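Local coordinates for stage II sporulation protein Q (Bacillus subtilis, PDB 3TUF) that forms with SpoIIIAH an intercellular channel between mother cell and forespore and takes part in engulfment and in anchoring membrane proteins on the forespore side of the septum, at residues E39-P44 with A98-T103; L125-Q130 with F167-D172; G91-V96 with S161-H166; V51-K56 with I84-K89; L113-E118 with S133-E138. All coordinates share one frame; numbering follows the deposited sequence.

Interaction 1 (E39-P44 with A98-T103); sequences ENVAMP and ASLSGT
Hydrogen bonds carry most of this contact between the irregular N-terminal segment 39-44 and the turn that leads into strand 102-110. The Glu39 side chain starts from the crowded position between its backbone N and carbonyl carbon (chi1 57°) and then runs extended, which brings its carboxylate to the backbone of Ser101. Ser101 N gives a nearly straight bond of 2.8 Å to Glu39 OE1, met almost along its C-O axis. Ser101 OG stands within weak reach of both carboxylate oxygens, but its firmer partner is the backbone N of Gln145.

A second pair of bonds joins Ala42 to Ser99. Ala42 N donates to Ser99 O over 3.2 Å, and Ser99 OG, anti to its own backbone N, donates to Ala42 O over 2.8 Å. In both, the donor lies in the carbonyl plane on a lone pair. The two residues thus hold each other by one backbone and one side-chain bond.

Apolar contact is looser. Leu100 crosses Glu39 obliquely, its CD2 resting 3.7 Å from Glu39 CG, and the same methyl lies 4.3 Å from Val41 CG2. An alanine at Glu39 would remove CG and the carboxylate, and so the contact with Leu100 CD2 and the bond to Ser101 N, and this end of the segment would probably be less firmly held.

Gln145 NE2 bridges Asn40 O and Ser99 O, while Tyr129 OH of strand 125-132 meets Ser99 N. Pro44 rests on Leu86 of strand 84-88 and Phe167 of strand 165-171, so the Pro44 end of the segment packs against the large antiparallel sheet.

Interaction 2 (L125-Q130 with F167-D172); sequences LSTVYQ and FEIRKD
Phe167 overlaps Thr127 and Tyr129 obliquely, chiefly with CE1. Phe167 CE1 lies 3.5 Å from Thr127 CG2 and 3.6 Å from Tyr129 CE2. The two rings point the same way side by side, their planes inclined at 45°, a slanted pairing that is neither a stack nor edge-to-face. Farther along this face, Leu125 and Ile169 also run alongside each other. Leu125 CD2 presses to 3.4 Å from Ile169 CG2, tighter than usual for two carbons, and the unusual Leu125 chi1 of -129° suggests some strain.

Strands 125-130 and 167-171 are antiparallel neighbours inside the main sheet of the M23-type fold. Ser126 and Arg170 form one hydrogen-bonded pair, with Ser126 N to Arg170 O and Arg170 N to Ser126 O both 2.9 Å. Val128 and Glu168 form the next; Val128 N approaches Glu168 O from above the carbonyl plane at 2.8 Å.

On the opposite face Val128 CB meets Glu168 CB, and Val128 CG2 sits 4.1 Å from Arg170 NH1. Arg170 pairs with Glu168 in a salt bridge, though the place of Glu168 OE1 is less certain, and Glu168 OE2 bonds His166 NE2. A water joins Ser126 OG, at 2.8 Å, weakly to Arg170 O.

The Phe167 face is thus mainly apolar, with bonded Thr127 and Tyr129 hydroxyls and Lys171, paired with Glu190, at its end; opposite, Arg170 and His166 might favour a charged Glu168.

Interaction 3 (G91-V96 with S161-H166); sequences GKDFDV and SGNHVH
His164-Val165-His166 matches the His-x-His signature of M23 metallopeptidases, and this contact backs it with the segment leading into strand 95-97. Between the two side chains of the signature, Val165 points the other way, into the contact. Its CB meets Val96 CG2 tip to tip at 3.7 Å. Phe94 comes in at about a right angle, its CE1 touching Val165 CG1 at 3.8 Å, with CG set in the crowded position between its backbone N and carbonyl carbon. Asn163 O lies near the plane of this ring, at its edge.

The polar tie is made by Asn163. With CG anti to the backbone N, its ND2 gives Asp93 OD1 a bond of 2.9 Å, in the amide plane and on the anti lone pair, although the carboxylate and amide planes are 72° apart. Asn163 OD1 is bound by Ser152 OG. A valine in place of Asn163 would lose both bonds and would probably loosen the loop just ahead of the signature.

That loop also fixes His164: Ser161 CB sits over one face of the imidazole, and His164 ND1 donates in the ring plane to Gly162 O over 2.8 Å.

Interaction 4 (V51-K56 with I84-K89); sequences VSVVKK and IDLAEK
The Asp85 carboxylate is the flat group that meets the other strand, and it has Lys55 alongside and polar partners at its two oxygens. Lys55 runs side by side with Asp85, pointing the same way, and its CE passes 3.7 Å from Asp85 OD2. The lysine chain bends at chi3 and chi4, so NZ stays 4.8 Å from that oxygen and finds Asp160 and Leu71 O instead. Asp85 OD1 bonds His166 ND1 and OD2 bonds Ser161 OG; these bonds and the nearby lysine would probably keep the carboxylate ionised.

Val54 crosses Asp85 at about a right angle, its CG2 touching Asp85 CB at 3.7 Å and Ala87 CB more loosely.

Strand 51-55 forms an edge of the main antiparallel sheet beside strand 84-88, and the register slips by one residue in a classic beta bulge: Val54 and Lys55 both face Asp85. Val54 N reaches Asp85 O at 2.6 Å, nearly along the C=O axis, while the bond from Lys55 N to the same oxygen is weak. Lys55 O takes Asp85 N at 2.7 Å on a lone pair. Before the bulge, Ser52 and Ala87 form a regular hydrogen-bonded pair, with Ser52 N 2.8 Å from Ala87 O. Asp85 stands where M23 enzymes carry the aspartate of their His-x-x-x-Asp signature, the histidine position being Ser81 here.

Val53 and Leu86 share the other face, crossing obliquely with Val53 CG2 3.7 Å from Leu86 CD2.

Interaction 5 (L113-E118 with S133-E138); sequences LGYVVE and SEVSVE
The chain turns a corner at Tyr115 before strand 116-120, and the CA atoms nearest each other across the contact, those of Tyr115 and Ser133, are 6.4 Å apart, with no hydrogen bond between the two segments. Apolar side chains carry the contact, with one backbone carbonyl beside the tyrosine ring. The Tyr115 ring crosses Val135 obliquely, so that Val135 CB stands over one face. Val135 CG2, anti to its carbonyl carbon, does the touching: it comes within 3.2 Å of Tyr115 CD1 and lies 3.4 Å from Tyr115 CG. Farther round the ring, Ser133 O approaches obliquely, 3.8 Å from Tyr115 CD2.

Two sheets meet here. Strand 116-120 belongs to the large antiparallel sheet and pairs with strand 125-132; the chain then carries on into the short, weakly bonded strand 134-135, outermost within this chain in the three-stranded sheet with 148-151 and 95-97. Val117 and Val135 bridge the two, with Val117 CG2 3.8 Å from Val135 CG2. The other methyl of Val117, CG1, anti to the backbone N, meets Val137 CG2 at 4.0 Å. Val137 CG2 takes the crowded position between its backbone N and carbonyl carbon, and this side chain also packs on Val104 and Ile149. Leu132 lies against both Tyr115 and Val117.

Interaction 2 is the most buried of the five, pairing two strands of the large sheet; interaction 4 pairs two more at the side of that sheet, where several residues are exposed. Backbone bonds dominate these two pairings, and Phe167 N bonds Ile84 O, tying one to the other. Strand 165-171 serves interactions 2 and 3. Interaction 3 is partly buried and combines one amide-carboxylate bond between side chains with apolar packing; it shares the Asp85 site with interaction 4. Interaction 1, also partly buried, mixes side-chain and backbone bonds in a loop and touches interaction 2 at the tyrosine. Interaction 5, at the surface, has no hydrogen bond across it and relies on valine and tyrosine carbons.

Interaction 1 (E39-P44 with A98-T103)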
# COMPACT_ATOMS: atom_id res chain seq x y z
N GLU A 39 7.96 47.17 3.07
CA GLU A 39 6.68 47.59 2.52
C GLU A 39 5.54 46.70 2.91
O GLU A 39 5.74 45.62 3.38
CB GLU A 39 6.74 47.77 1.00
CG GLU A 39 7.18 46.59 0.20
CD GLU A 39 7.33 46.93 -1.28
OE1 GLU A 39 7.17 46.03 -2.11
OE2 GLU A 39 7.61 48.07 -1.62
N ASN A 40 4.34 47.19 2.72
CA ASN A 40 3.14 46.49 3.08
C ASN A 40 2.55 45.77 1.90
O ASN A 40 2.69 46.20 0.80
CB ASN A 40 2.11 47.46 3.61
CG ASN A 40 2.50 48.08 4.91
OD1 ASN A 40 3.62 47.95 5.37
ND2 ASN A 40 1.57 48.77 5.52
N VAL A 41 1.85 44.70 2.15
CA VAL A 41 1.30 43.87 1.09
C VAL A 41 0.11 44.57 0.52
O VAL A 41 -0.80 44.89 1.24
CB VAL A 41 0.89 42.46 1.65
CG1 VAL A 41 0.05 41.63 0.61
CG2 VAL A 41 2.14 41.68 2.13
N ALA A 42 0.09 44.82 -0.79
CA ALA A 42 -1.04 45.57 -1.35
C ALA A 42 -2.00 44.71 -2.17
O ALA A 42 -1.59 43.72 -2.76
CB ALA A 42 -0.54 46.77 -2.18
N MET A 43 -3.29 45.08 -2.18
CA MET A 43 -4.24 44.54 -3.16
C MET A 43 -3.59 44.60 -4.53
O MET A 43 -3.00 45.60 -4.87
CB MET A 43 -5.53 45.35 -3.13
CG MET A 43 -6.35 44.96 -1.95
SD MET A 43 -7.17 43.35 -2.29
CE MET A 43 -8.56 44.02 -3.27
N PRO A 44 -3.69 43.53 -5.32
CA PRO A 44 -2.95 43.47 -6.60
C PRO A 44 -3.67 44.18 -7.77
O PRO A 44 -3.72 43.65 -8.92
CB PRO A 44 -2.90 41.97 -6.87
CG PRO A 44 -4.22 41.52 -6.43
CD PRO A 44 -4.55 42.34 -5.17
N ALA A 98 1.45 44.98 -9.34
CA ALA A 98 2.27 44.22 -8.44
C ALA A 98 1.92 44.62 -7.01
O ALA A 98 1.85 45.81 -6.64
CB ALA A 98 3.74 44.43 -8.75
N SER A 99 1.62 43.58 -6.24
CA SER A 99 1.31 43.69 -4.84
C SER A 99 2.53 44.08 -4.02
O SER A 99 2.38 44.69 -2.98
CB SER A 99 0.80 42.34 -4.36
OG SER A 99 0.83 42.29 -2.95
N LEU A 100 3.71 43.69 -4.47
CA LEU A 100 4.96 44.11 -3.85
C LEU A 100 6.01 44.22 -4.95
O LEU A 100 5.83 43.69 -6.04
CB LEU A 100 5.45 43.07 -2.84
CG LEU A 100 4.68 42.77 -1.53
CD1 LEU A 100 5.09 41.43 -1.04
CD2 LEU A 100 4.89 43.80 -0.41
N SER A 101 7.11 44.91 -4.65
CA SER A 101 8.21 45.02 -5.58
C SER A 101 9.04 43.70 -5.71
O SER A 101 9.18 42.91 -4.77
CB SER A 101 9.06 46.21 -5.18
OG SER A 101 8.22 47.35 -4.91
N GLY A 102 9.56 43.44 -6.90
CA GLY A 102 10.34 42.23 -7.07
C GLY A 102 10.76 42.06 -8.48
O GLY A 102 10.80 43.02 -9.24
N THR A 103 11.07 40.83 -8.83
CA THR A 103 11.56 40.52 -10.16
C THR A 103 10.65 39.50 -10.76
O THR A 103 10.36 38.48 -10.13
CB THR A 103 12.91 39.90 -10.08
OG1 THR A 103 13.79 40.81 -9.44
CG2 THR A 103 13.43 39.60 -11.48

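Interaction 2 (L125-Q130 with F167-D172)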
# COMPACT_ATOMS: atom_id res chain seq x y z
N LEU A 125 9.69 34.53 -0.58
CA LEU A 125 8.35 35.06 -0.83
C LEU A 125 8.14 35.32 -2.33
O LEU A 125 9.08 35.64 -3.07
CB LEU A 125 8.17 36.36 -0.08
CG LEU A 125 6.95 36.56 0.80
CD1 LEU A 125 6.68 38.05 0.76
CD2 LEU A 125 5.76 35.83 0.32
N SER A 126 6.91 35.23 -2.79
CA SER A 126 6.66 35.54 -4.18
C SER A 126 5.15 35.59 -4.41
O SER A 126 4.36 35.03 -3.64
CB SER A 126 7.31 34.46 -5.04
OG SER A 126 6.61 33.27 -4.87
N THR A 127 4.73 36.27 -5.46
CA THR A 127 3.31 36.41 -5.75
C THR A 127 2.95 35.95 -7.13
O THR A 127 3.77 36.03 -8.05
CB THR A 127 2.82 37.87 -5.63
OG1 THR A 127 3.86 38.78 -6.06
CG2 THR A 127 2.42 38.16 -4.26
N VAL A 128 1.70 35.54 -7.29
CA VAL A 128 1.26 34.90 -8.55
C VAL A 128 -0.03 35.56 -9.02
O VAL A 128 -1.01 35.78 -8.26
CB VAL A 128 1.10 33.33 -8.41
CG1 VAL A 128 0.61 32.62 -9.73
CG2 VAL A 128 2.41 32.70 -7.91
N TYR A 129 -0.01 35.92 -10.29
CA TYR A 129 -1.14 36.57 -10.89
C TYR A 129 -1.41 35.77 -12.10
O TYR A 129 -0.46 35.49 -12.88
CB TYR A 129 -0.74 37.97 -11.30
CG TYR A 129 0.03 38.70 -10.21
CD1 TYR A 129 1.39 38.42 -9.98
CD2 TYR A 129 -0.60 39.66 -9.41
CE1 TYR A 129 2.13 39.07 -8.98
CE2 TYR A 129 0.13 40.33 -8.37
CZ TYR A 129 1.50 40.01 -8.19
OH TYR A 129 2.21 40.65 -7.20
N GLN A 130 -2.67 35.43 -12.30
CA GLN A 130 -2.99 34.39 -13.25
C GLN A 130 -4.41 34.63 -13.66
O GLN A 130 -5.09 35.35 -12.99
CB GLN A 130 -2.77 33.04 -12.53
CG GLN A 130 -3.95 32.12 -12.54
CD GLN A 130 -3.68 30.77 -11.94
OE1 GLN A 130 -2.50 30.40 -11.65
NE2 GLN A 130 -4.79 30.00 -11.73
N PHE A 167 -4.98 35.57 -7.50
CA PHE A 167 -3.80 36.10 -6.88
C PHE A 167 -3.32 35.22 -5.70
O PHE A 167 -4.12 34.77 -4.84
CB PHE A 167 -4.13 37.46 -6.38
CG PHE A 167 -3.09 38.05 -5.50
CD1 PHE A 167 -1.86 38.37 -6.03
CD2 PHE A 167 -3.33 38.25 -4.17
CE1 PHE A 167 -0.85 38.91 -5.25
CE2 PHE A 167 -2.32 38.81 -3.34
CZ PHE A 167 -1.06 39.13 -3.89
N GLU A 168 -2.02 35.00 -5.62
CA GLU A 168 -1.48 34.13 -4.61
C GLU A 168 -0.22 34.72 -4.01
O GLU A 168 0.50 35.47 -4.71
CB GLU A 168 -1.17 32.77 -5.25
CG GLU A 168 -2.41 32.00 -5.74
CD GLU A 168 -2.01 30.66 -6.33
OE1 GLU A 168 -0.77 30.36 -6.27
OE2 GLU A 168 -2.90 29.89 -6.86
N ILE A 169 0.02 34.43 -2.73
CA ILE A 169 1.29 34.80 -2.06
C ILE A 169 1.73 33.46 -1.63
O ILE A 169 0.90 32.70 -1.10
CB ILE A 169 1.15 35.58 -0.70
CG1 ILE A 169 0.05 36.59 -0.74
CG2 ILE A 169 2.43 36.27 -0.28
CD1 ILE A 169 -1.27 35.88 -0.62
N ARG A 170 3.02 33.20 -1.86
CA ARG A 170 3.67 31.93 -1.53
C ARG A 170 4.96 32.24 -0.78
O ARG A 170 5.65 33.23 -1.10
CB ARG A 170 4.01 31.12 -2.79
CG ARG A 170 2.87 30.99 -3.78
CD ARG A 170 3.09 29.97 -4.81
NE ARG A 170 2.10 28.95 -4.55
CZ ARG A 170 1.26 28.47 -5.46
NH1 ARG A 170 1.37 28.91 -6.73
NH2 ARG A 170 0.36 27.54 -5.08
N LYS A 171 5.25 31.41 0.22
CA LYS A 171 6.52 31.48 0.92
C LYS A 171 7.22 30.15 0.72
O LYS A 171 6.66 29.07 1.01
CB LYS A 171 6.34 31.79 2.40
CG LYS A 171 7.54 31.46 3.27
CD LYS A 171 8.60 32.55 3.27
CE LYS A 171 9.56 32.31 4.44
NZ LYS A 171 10.99 32.50 4.03
N ASP A 172 8.43 30.26 0.20
CA ASP A 172 9.17 29.11 -0.29
C ASP A 172 8.28 28.12 -1.03
O ASP A 172 8.33 26.94 -0.78
CB ASP A 172 9.94 28.44 0.85
CG ASP A 172 10.83 29.40 1.54
OD1 ASP A 172 11.79 29.89 0.91
OD2 ASP A 172 10.55 29.73 2.69
O HOH W 1 7.44 31.61 -2.79

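Interaction 3 (G91-V96 with S161-H166)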
# COMPACT_ATOMS: atom_id res chain seq x y z
N GLY A 91 -17.98 42.66 -14.03
CA GLY A 91 -16.98 41.77 -14.68
C GLY A 91 -16.35 42.40 -15.90
O GLY A 91 -16.11 41.72 -16.93
N LYS A 92 -16.09 43.72 -15.84
CA LYS A 92 -15.31 44.42 -16.86
C LYS A 92 -13.83 44.23 -16.56
O LYS A 92 -13.41 43.97 -15.40
CB LYS A 92 -15.62 45.93 -16.86
CG LYS A 92 -17.05 46.35 -17.18
CD LYS A 92 -17.30 47.82 -16.78
CE LYS A 92 -18.81 48.17 -16.73
NZ LYS A 92 -19.00 49.65 -16.61
N ASP A 93 -13.02 44.38 -17.60
CA ASP A 93 -11.58 44.27 -17.53
C ASP A 93 -11.04 45.24 -16.52
O ASP A 93 -11.61 46.33 -16.36
CB ASP A 93 -10.96 44.64 -18.88
CG ASP A 93 -11.00 43.51 -19.88
OD1 ASP A 93 -11.39 42.37 -19.54
OD2 ASP A 93 -10.63 43.74 -21.04
N PHE A 94 -9.92 44.92 -15.87
CA PHE A 94 -9.33 45.92 -15.03
C PHE A 94 -7.86 45.62 -14.90
O PHE A 94 -7.39 44.50 -15.24
CB PHE A 94 -10.03 45.90 -13.67
CG PHE A 94 -9.95 44.52 -12.94
CD1 PHE A 94 -8.85 44.24 -12.09
CD2 PHE A 94 -10.98 43.53 -13.10
CE1 PHE A 94 -8.71 42.97 -11.45
CE2 PHE A 94 -10.89 42.31 -12.46
CZ PHE A 94 -9.74 42.02 -11.63
N ASP A 95 -7.10 46.57 -14.41
CA ASP A 95 -5.66 46.44 -14.52
C ASP A 95 -5.21 45.83 -13.26
O ASP A 95 -5.65 46.22 -12.19
CB ASP A 95 -5.00 47.80 -14.75
CG ASP A 95 -5.54 48.52 -16.06
OD1 ASP A 95 -5.22 48.05 -17.19
OD2 ASP A 95 -6.25 49.55 -15.95
N VAL A 96 -4.35 44.82 -13.40
CA VAL A 96 -3.71 44.20 -12.26
C VAL A 96 -2.31 44.78 -12.03
O VAL A 96 -1.60 45.08 -13.00
CB VAL A 96 -3.53 42.76 -12.63
CG1 VAL A 96 -2.45 41.99 -11.70
CG2 VAL A 96 -4.90 42.09 -12.75
N SER A 161 -15.35 32.17 -11.86
CA SER A 161 -14.94 33.45 -11.33
C SER A 161 -14.96 34.52 -12.44
O SER A 161 -14.28 35.61 -12.33
CB SER A 161 -13.49 33.34 -10.89
OG SER A 161 -13.34 32.35 -9.93
N GLY A 162 -15.71 34.23 -13.52
CA GLY A 162 -15.74 35.07 -14.72
C GLY A 162 -14.45 35.80 -15.05
O GLY A 162 -13.33 35.26 -15.04
N ASN A 163 -14.62 37.08 -15.35
CA ASN A 163 -13.51 37.91 -15.74
C ASN A 163 -12.82 38.35 -14.45
O ASN A 163 -13.43 39.05 -13.66
CB ASN A 163 -14.01 39.06 -16.61
CG ASN A 163 -12.93 40.07 -16.96
OD1 ASN A 163 -11.83 40.09 -16.42
ND2 ASN A 163 -13.27 40.94 -17.87
N HIS A 164 -11.59 37.89 -14.22
CA HIS A 164 -10.96 38.12 -12.90
C HIS A 164 -9.45 38.10 -12.86
O HIS A 164 -8.81 37.84 -13.87
CB HIS A 164 -11.40 37.02 -11.95
CG HIS A 164 -10.79 35.67 -12.26
ND1 HIS A 164 -11.21 34.88 -13.33
CD2 HIS A 164 -9.81 34.97 -11.63
CE1 HIS A 164 -10.51 33.76 -13.34
NE2 HIS A 164 -9.66 33.79 -12.32
N VAL A 165 -8.85 38.31 -11.70
CA VAL A 165 -7.45 37.86 -11.55
C VAL A 165 -7.38 36.86 -10.38
O VAL A 165 -8.01 37.09 -9.34
CB VAL A 165 -6.47 39.04 -11.33
CG1 VAL A 165 -6.88 39.91 -10.09
CG2 VAL A 165 -5.08 38.57 -11.11
N HIS A 166 -6.67 35.74 -10.54
CA HIS A 166 -6.34 34.90 -9.42
C HIS A 166 -5.02 35.36 -8.81
O HIS A 166 -4.03 35.52 -9.52
CB HIS A 166 -6.19 33.47 -9.89
CG HIS A 166 -5.89 32.49 -8.78
ND1 HIS A 166 -6.84 32.10 -7.86
CD2 HIS A 166 -4.76 31.81 -8.46
CE1 HIS A 166 -6.31 31.22 -7.02
NE2 HIS A 166 -5.05 31.04 -7.35

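Interaction 4 (V51-K56 with I84-K89)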
# COMPACT_ATOMS: atom_id res chain seq x y z
N VAL A 51 -13.30 46.61 -7.21
CA VAL A 51 -13.39 45.15 -7.25
C VAL A 51 -13.74 44.54 -5.92
O VAL A 51 -13.52 45.16 -4.86
CB VAL A 51 -12.16 44.43 -7.85
CG1 VAL A 51 -12.02 44.81 -9.35
CG2 VAL A 51 -10.87 44.74 -7.04
N SER A 52 -14.28 43.32 -5.99
CA SER A 52 -14.52 42.51 -4.80
C SER A 52 -13.86 41.11 -4.93
O SER A 52 -13.63 40.63 -6.02
CB SER A 52 -16.01 42.36 -4.59
OG SER A 52 -16.57 41.76 -5.75
N VAL A 53 -13.53 40.49 -3.80
CA VAL A 53 -13.09 39.09 -3.77
C VAL A 53 -14.27 38.19 -4.16
O VAL A 53 -15.27 38.19 -3.50
CB VAL A 53 -12.65 38.74 -2.34
CG1 VAL A 53 -12.28 37.27 -2.26
CG2 VAL A 53 -11.47 39.62 -1.89
N VAL A 54 -14.18 37.46 -5.26
CA VAL A 54 -15.26 36.50 -5.60
C VAL A 54 -14.92 35.03 -5.30
O VAL A 54 -15.75 34.14 -5.46
CB VAL A 54 -15.68 36.60 -7.05
CG1 VAL A 54 -16.47 37.90 -7.23
CG2 VAL A 54 -14.41 36.41 -8.01
N LYS A 55 -13.68 34.79 -4.90
CA LYS A 55 -13.33 33.53 -4.31
C LYS A 55 -12.13 33.68 -3.39
O LYS A 55 -11.15 34.43 -3.68
CB LYS A 55 -13.08 32.47 -5.36
CG LYS A 55 -12.85 31.06 -4.75
CD LYS A 55 -12.09 30.10 -5.75
CE LYS A 55 -12.93 29.82 -7.03
NZ LYS A 55 -14.37 29.62 -6.65
N LYS A 56 -12.26 32.96 -2.27
CA LYS A 56 -11.32 32.98 -1.14
C LYS A 56 -10.41 31.75 -1.16
O LYS A 56 -10.72 30.76 -1.86
CB LYS A 56 -12.09 33.01 0.21
CG LYS A 56 -12.83 34.28 0.49
CD LYS A 56 -13.69 34.07 1.78
CE LYS A 56 -14.64 35.27 1.99
NZ LYS A 56 -15.62 35.07 3.12
N ILE A 84 -6.91 34.21 -3.78
CA ILE A 84 -8.18 34.89 -3.96
C ILE A 84 -8.38 35.23 -5.42
O ILE A 84 -7.39 35.39 -6.18
CB ILE A 84 -8.24 36.13 -3.12
CG1 ILE A 84 -7.16 37.11 -3.59
CG2 ILE A 84 -8.07 35.75 -1.64
CD1 ILE A 84 -6.90 38.34 -2.71
N ASP A 85 -9.66 35.31 -5.80
CA ASP A 85 -10.08 35.80 -7.10
C ASP A 85 -10.78 37.13 -6.92
O ASP A 85 -11.72 37.24 -6.14
CB ASP A 85 -11.05 34.84 -7.76
CG ASP A 85 -10.35 33.51 -8.22
OD1 ASP A 85 -9.06 33.43 -8.17
OD2 ASP A 85 -11.10 32.58 -8.63
N LEU A 86 -10.33 38.12 -7.66
CA LEU A 86 -10.91 39.47 -7.61
C LEU A 86 -11.64 39.72 -8.91
O LEU A 86 -11.08 39.39 -9.98
CB LEU A 86 -9.78 40.50 -7.48
CG LEU A 86 -9.19 40.41 -6.09
CD1 LEU A 86 -7.77 41.04 -6.03
CD2 LEU A 86 -10.19 41.06 -5.03
N ALA A 87 -12.86 40.25 -8.84
CA ALA A 87 -13.57 40.69 -10.09
C ALA A 87 -14.30 42.00 -9.81
O ALA A 87 -14.58 42.30 -8.63
CB ALA A 87 -14.53 39.63 -10.64
N GLU A 88 -14.54 42.79 -10.87
CA GLU A 88 -15.20 44.09 -10.86
C GLU A 88 -16.72 43.85 -10.85
O GLU A 88 -17.17 42.83 -11.41
CB GLU A 88 -14.78 44.90 -12.11
CG GLU A 88 -15.42 46.33 -12.28
CD GLU A 88 -16.80 46.35 -13.07
OE1 GLU A 88 -16.99 45.52 -14.00
OE2 GLU A 88 -17.69 47.19 -12.77
N LYS A 89 -17.50 44.77 -10.24
CA LYS A 89 -18.96 44.55 -10.15
C LYS A 89 -19.54 43.95 -11.45
O LYS A 89 -20.17 42.90 -11.41
CB LYS A 89 -19.72 45.81 -9.72
CG LYS A 89 -21.20 45.54 -9.20
CD LYS A 89 -22.35 45.61 -10.28
CE LYS A 89 -23.22 46.89 -10.18
NZ LYS A 89 -22.45 48.16 -10.39

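Interaction 5 (L113-E118 with S133-E138)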
# COMPACT_ATOMS: atom_id res chain seq x y z
N LEU A 113 -4.76 28.25 -17.88
CA LEU A 113 -4.65 29.32 -16.87
C LEU A 113 -4.78 30.79 -17.38
O LEU A 113 -4.98 31.71 -16.58
CB LEU A 113 -3.34 29.14 -16.08
CG LEU A 113 -3.19 27.81 -15.29
CD1 LEU A 113 -1.86 27.73 -14.41
CD2 LEU A 113 -4.46 27.55 -14.46
N GLY A 114 -4.73 31.03 -18.69
CA GLY A 114 -4.55 32.41 -19.25
C GLY A 114 -3.07 32.81 -19.07
O GLY A 114 -2.17 31.98 -18.81
N TYR A 115 -2.78 34.09 -19.16
CA TYR A 115 -1.44 34.51 -18.74
C TYR A 115 -1.11 34.30 -17.28
O TYR A 115 -1.98 34.43 -16.42
CB TYR A 115 -1.25 35.96 -19.05
CG TYR A 115 -0.78 36.17 -20.44
CD1 TYR A 115 0.60 36.13 -20.75
CD2 TYR A 115 -1.71 36.48 -21.47
CE1 TYR A 115 1.06 36.40 -22.09
CE2 TYR A 115 -1.27 36.75 -22.80
CZ TYR A 115 0.11 36.70 -23.07
OH TYR A 115 0.51 36.97 -24.34
N VAL A 116 0.13 33.98 -16.98
CA VAL A 116 0.46 33.73 -15.59
C VAL A 116 1.71 34.51 -15.39
O VAL A 116 2.63 34.40 -16.21
CB VAL A 116 0.80 32.22 -15.31
CG1 VAL A 116 1.30 32.03 -13.85
CG2 VAL A 116 -0.40 31.25 -15.62
N VAL A 117 1.72 35.33 -14.33
CA VAL A 117 2.92 36.08 -13.97
C VAL A 117 3.27 35.75 -12.54
O VAL A 117 2.39 35.59 -11.68
CB VAL A 117 2.72 37.60 -14.08
CG1 VAL A 117 3.98 38.38 -13.53
CG2 VAL A 117 2.34 38.02 -15.53
N GLU A 118 4.56 35.64 -12.28
CA GLU A 118 4.98 35.30 -10.96
C GLU A 118 6.10 36.24 -10.62
O GLU A 118 7.03 36.38 -11.39
CB GLU A 118 5.43 33.86 -10.93
CG GLU A 118 6.10 33.43 -9.65
CD GLU A 118 6.38 31.89 -9.52
OE1 GLU A 118 7.08 31.58 -8.54
OE2 GLU A 118 5.91 31.02 -10.33
N SER A 133 -5.55 38.48 -19.27
CA SER A 133 -5.87 38.66 -20.69
C SER A 133 -4.64 39.15 -21.38
O SER A 133 -4.44 38.86 -22.58
CB SER A 133 -6.81 39.84 -20.85
OG SER A 133 -8.11 39.54 -20.39
N GLU A 134 -3.87 39.99 -20.67
CA GLU A 134 -2.71 40.69 -21.24
C GLU A 134 -1.65 40.77 -20.21
O GLU A 134 -1.94 40.68 -19.01
CB GLU A 134 -3.01 42.16 -21.61
CG GLU A 134 -4.42 42.44 -22.21
CD GLU A 134 -4.60 43.91 -22.56
OE1 GLU A 134 -3.53 44.63 -22.52
OE2 GLU A 134 -5.78 44.33 -22.85
N VAL A 135 -0.44 41.01 -20.67
CA VAL A 135 0.70 41.13 -19.79
C VAL A 135 1.45 42.38 -20.21
O VAL A 135 1.48 42.74 -21.41
CB VAL A 135 1.54 39.82 -19.86
CG1 VAL A 135 2.97 40.03 -19.43
CG2 VAL A 135 0.90 38.78 -18.96
N SER A 136 1.99 43.08 -19.22
CA SER A 136 2.70 44.32 -19.48
C SER A 136 4.14 44.11 -19.01
O SER A 136 4.91 45.06 -18.94
CB SER A 136 2.00 45.47 -18.74
OG SER A 136 0.57 45.49 -19.01
N VAL A 137 4.50 42.85 -18.70
CA VAL A 137 5.86 42.51 -18.24
C VAL A 137 6.40 41.29 -18.96
O VAL A 137 5.67 40.60 -19.67
CB VAL A 137 5.95 42.21 -16.69
CG1 VAL A 137 5.78 43.45 -15.88
CG2 VAL A 137 4.91 41.18 -16.25
N GLU A 138 7.69 41.00 -18.76
CA GLU A 138 8.28 39.76 -19.26
C GLU A 138 9.36 39.25 -18.28
O GLU A 138 9.92 40.04 -17.48
CB GLU A 138 8.91 39.98 -20.64
CG GLU A 138 10.23 40.76 -20.55
CD GLU A 138 10.78 41.13 -21.90
OE1 GLU A 138 10.70 40.31 -22.84
OE2 GLU A 138 11.30 42.25 -22.04